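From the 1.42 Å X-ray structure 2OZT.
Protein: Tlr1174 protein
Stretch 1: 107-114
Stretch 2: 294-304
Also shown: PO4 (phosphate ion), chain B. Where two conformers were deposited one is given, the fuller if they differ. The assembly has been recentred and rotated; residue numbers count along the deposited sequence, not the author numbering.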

# COMPACT_ATOMS: atom_id res chain seq x y z
N PRO A 107 3.04 2.44 -17.00
CA PRO A 107 2.61 1.16 -16.53
C PRO A 107 3.78 0.48 -15.84
O PRO A 107 4.89 0.40 -16.36
CB PRO A 107 2.23 0.41 -17.83
CG PRO A 107 2.96 1.12 -18.89
CD PRO A 107 2.89 2.55 -18.47
N TRP A 108 3.51 0.08 -14.60
CA TRP A 108 4.29 -0.93 -13.92
C TRP A 108 3.47 -2.20 -13.80
O TRP A 108 2.22 -2.12 -13.79
CB TRP A 108 4.60 -0.41 -12.52
CG TRP A 108 5.43 0.85 -12.54
CD1 TRP A 108 4.98 2.13 -12.36
CD2 TRP A 108 6.85 0.94 -12.76
NE1 TRP A 108 6.03 3.01 -12.45
CE2 TRP A 108 7.19 2.31 -12.69
CE3 TRP A 108 7.86 0.02 -13.01
CZ2 TRP A 108 8.50 2.78 -12.84
CZ3 TRP A 108 9.19 0.50 -13.17
CH2 TRP A 108 9.47 1.88 -13.10
N PRO A 109 4.14 -3.36 -13.72
CA PRO A 109 3.37 -4.59 -13.51
C PRO A 109 2.55 -4.48 -12.23
O PRO A 109 3.06 -3.93 -11.22
CB PRO A 109 4.46 -5.65 -13.31
CG PRO A 109 5.62 -5.14 -14.12
CD PRO A 109 5.58 -3.64 -13.86
N ILE A 110 1.35 -5.06 -12.27
CA ILE A 110 0.40 -4.99 -11.15
C ILE A 110 0.09 -6.40 -10.66
O ILE A 110 -0.10 -7.29 -11.48
CB ILE A 110 -0.94 -4.35 -11.60
CG1 ILE A 110 -0.72 -2.95 -12.19
CG2 ILE A 110 -1.96 -4.30 -10.43
CD1 ILE A 110 -0.14 -1.95 -11.17
N CYS A 111 0.04 -6.59 -9.35
CA CYS A 111 -0.30 -7.92 -8.78
C CYS A 111 -1.79 -8.14 -8.84
O CYS A 111 -2.59 -7.26 -8.49
CB CYS A 111 0.17 -7.92 -7.33
SG CYS A 111 -0.17 -9.43 -6.47
N ALA A 112 -2.19 -9.33 -9.30
CA ALA A 112 -3.61 -9.66 -9.40
C ALA A 112 -4.04 -10.38 -8.12
O ALA A 112 -3.32 -11.23 -7.60
CB ALA A 112 -3.83 -10.57 -10.62
N LEU A 113 -5.23 -10.07 -7.64
CA LEU A 113 -5.75 -10.73 -6.44
C LEU A 113 -6.51 -11.99 -6.80
O LEU A 113 -7.18 -12.07 -7.83
CB LEU A 113 -6.66 -9.76 -5.65
CG LEU A 113 -5.98 -8.46 -5.22
CD1 LEU A 113 -6.94 -7.61 -4.39
CD2 LEU A 113 -4.67 -8.70 -4.44
N LEU A 114 -6.43 -12.96 -5.89
CA LEU A 114 -7.21 -14.19 -5.94
C LEU A 114 -7.97 -14.34 -4.63
O LEU A 114 -7.42 -14.19 -3.53
CB LEU A 114 -6.29 -15.39 -6.14
CG LEU A 114 -5.38 -15.37 -7.36
CD1 LEU A 114 -4.40 -16.55 -7.35
CD2 LEU A 114 -6.28 -15.47 -8.59
N HIS A 294 9.11 -5.21 -8.08
CA HIS A 294 8.07 -6.22 -7.83
C HIS A 294 6.73 -5.67 -8.22
O HIS A 294 6.50 -4.44 -8.16
CB HIS A 294 8.04 -6.59 -6.35
CG HIS A 294 9.34 -7.14 -5.86
ND1 HIS A 294 9.87 -8.32 -6.36
CD2 HIS A 294 10.23 -6.68 -4.94
CE1 HIS A 294 11.03 -8.57 -5.75
NE2 HIS A 294 11.28 -7.58 -4.90
N ALA A 295 5.82 -6.56 -8.63
CA ALA A 295 4.48 -6.17 -9.06
C ALA A 295 3.82 -5.36 -7.95
O ALA A 295 3.90 -5.72 -6.77
CB ALA A 295 3.63 -7.44 -9.30
N LEU A 296 3.17 -4.27 -8.35
CA LEU A 296 2.56 -3.36 -7.38
C LEU A 296 1.26 -3.87 -6.82
O LEU A 296 0.44 -4.49 -7.56
CB LEU A 296 2.22 -2.00 -8.05
CG LEU A 296 3.33 -1.26 -8.79
CD1 LEU A 296 2.78 0.05 -9.36
CD2 LEU A 296 4.54 -1.00 -7.83
N GLY A 297 1.02 -3.58 -5.54
CA GLY A 297 -0.24 -4.00 -4.93
C GLY A 297 -1.34 -2.98 -5.20
O GLY A 297 -1.98 -2.49 -4.25
N PHE A 298 -1.57 -2.69 -6.48
CA PHE A 298 -2.56 -1.70 -6.88
C PHE A 298 -3.69 -2.32 -7.69
O PHE A 298 -4.45 -1.57 -8.36
CB PHE A 298 -1.90 -0.55 -7.64
CG PHE A 298 -1.28 0.50 -6.72
CD1 PHE A 298 -1.98 1.66 -6.39
CD2 PHE A 298 -0.01 0.32 -6.15
CE1 PHE A 298 -1.41 2.61 -5.53
CE2 PHE A 298 0.55 1.27 -5.31
CZ PHE A 298 -0.16 2.42 -5.01
N GLY A 299 -3.85 -3.64 -7.54
CA GLY A 299 -4.92 -4.40 -8.27
C GLY A 299 -6.24 -4.33 -7.55
O GLY A 299 -6.88 -5.35 -7.32
N VAL A 300 -6.65 -3.10 -7.20
CA VAL A 300 -7.73 -2.89 -6.24
C VAL A 300 -8.95 -2.22 -6.88
O VAL A 300 -9.80 -1.70 -6.17
CB VAL A 300 -7.26 -2.02 -5.03
CG1 VAL A 300 -6.14 -2.76 -4.23
CG2 VAL A 300 -6.77 -0.63 -5.52
N ASP A 301 -9.02 -2.22 -8.21
CA ASP A 301 -10.12 -1.57 -8.94
C ASP A 301 -11.50 -2.05 -8.59
O ASP A 301 -12.45 -1.30 -8.77
CB ASP A 301 -9.96 -1.73 -10.45
CG ASP A 301 -8.90 -0.85 -11.01
OD1 ASP A 301 -8.37 0.01 -10.29
OD2 ASP A 301 -8.59 -1.02 -12.20
N ARG A 302 -11.64 -3.28 -8.12
CA ARG A 302 -12.97 -3.75 -7.71
C ARG A 302 -13.57 -2.87 -6.65
O ARG A 302 -14.80 -2.66 -6.65
CB ARG A 302 -12.93 -5.18 -7.20
CG ARG A 302 -12.95 -6.17 -8.31
CD ARG A 302 -13.02 -7.59 -7.80
NE ARG A 302 -14.26 -7.83 -7.07
CZ ARG A 302 -14.49 -8.94 -6.38
NH1 ARG A 302 -13.57 -9.89 -6.33
NH2 ARG A 302 -15.65 -9.09 -5.75
N TRP A 303 -12.74 -2.40 -5.72
CA TRP A 303 -13.21 -1.62 -4.57
C TRP A 303 -13.05 -0.15 -4.82
O TRP A 303 -13.96 0.62 -4.54
CB TRP A 303 -12.53 -2.05 -3.25
CG TRP A 303 -12.75 -3.48 -3.11
CD1 TRP A 303 -13.90 -4.10 -2.68
CD2 TRP A 303 -11.89 -4.52 -3.56
NE1 TRP A 303 -13.78 -5.47 -2.80
CE2 TRP A 303 -12.54 -5.75 -3.33
CE3 TRP A 303 -10.61 -4.52 -4.13
CZ2 TRP A 303 -11.95 -6.98 -3.63
CZ3 TRP A 303 -10.02 -5.75 -4.43
CH2 TRP A 303 -10.70 -6.96 -4.19
N ARG A 304 -11.90 0.26 -5.32
CA ARG A 304 -11.76 1.68 -5.63
C ARG A 304 -10.95 1.91 -6.87
O ARG A 304 -9.73 1.80 -6.88
CB ARG A 304 -11.19 2.48 -4.47
CG ARG A 304 -11.14 3.96 -4.78
CD ARG A 304 -10.77 4.78 -3.55
NE ARG A 304 -10.93 6.21 -3.84
CZ ARG A 304 -10.67 7.18 -2.96
NH1 ARG A 304 -10.10 6.93 -1.79
NH2 ARG A 304 -10.83 8.45 -3.32
P PO4 B . 7.33 -9.89 -8.48
O1 PO4 B . 6.50 -9.11 -9.45
O2 PO4 B . 6.94 -9.41 -7.13
O3 PO4 B . 6.95 -11.37 -8.63
O4 PO4 B . 8.85 -9.88 -8.53
O HOH W 1 5.94 -3.17 -10.66
O HOH W 2 -2.80 -5.76 -6.14
O HOH W 3 -6.61 -7.64 -8.69

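The apolar centre of this contact gathers around I110. Its CB points away from the second stretch, but with both chi angles in the m well the side chain returns: CD1 lies 3.9 Å from L296 CB and 4.2 Å from F298 CB, while CG2 comes within 3.5 Å of G299 N. L296 loses more surface to the other stretch than any other residue here, 78 of the 461 Å² buried in total; its CD1 also reaches W108 CB at 3.7 Å. A295 directs its CB toward the first stretch and meets C111 CB at 4.0 Å. Farther along, L113 CD1 approaches W303 CZ3 at 3.6 Å, lying near the plane of the indole and so touching its edge.

The backbones pair through a single bridge between I110 and L296, whose CA atoms are 4.6 Å apart. L296 N donates to P109 O at 2.9 Å and C111 N donates to L296 O at 2.8 Å; N-H...O angles of 172° and 175° make both bonds nearly linear. P109 O also receives a CA-H...O contact from A295 CA at 3.4 Å, with 137° at the hydrogen.

Beyond the bridge, water replaces direct pairing. Water 2 accepts from G299 N (2.7 Å to its O) and donates to C111 O (2.8 Å), and water 3 likewise joins L113 N (3.0 Å) to G299 O (2.7 Å). The backbone passes close here: an ideal CB on G299 would lie 2.4 Å from C111 O, a clash that glycine avoids. At the other end, water 1 donates to P109 O (3.0 Å) and H294 O (2.9 Å).

At the polar edge, a phosphate, probably from the crystallisation liquor, accepts from H294 ND1 through O4 (2.9 Å, 172°) and from A295 N through O1 (2.8 Å, 154°).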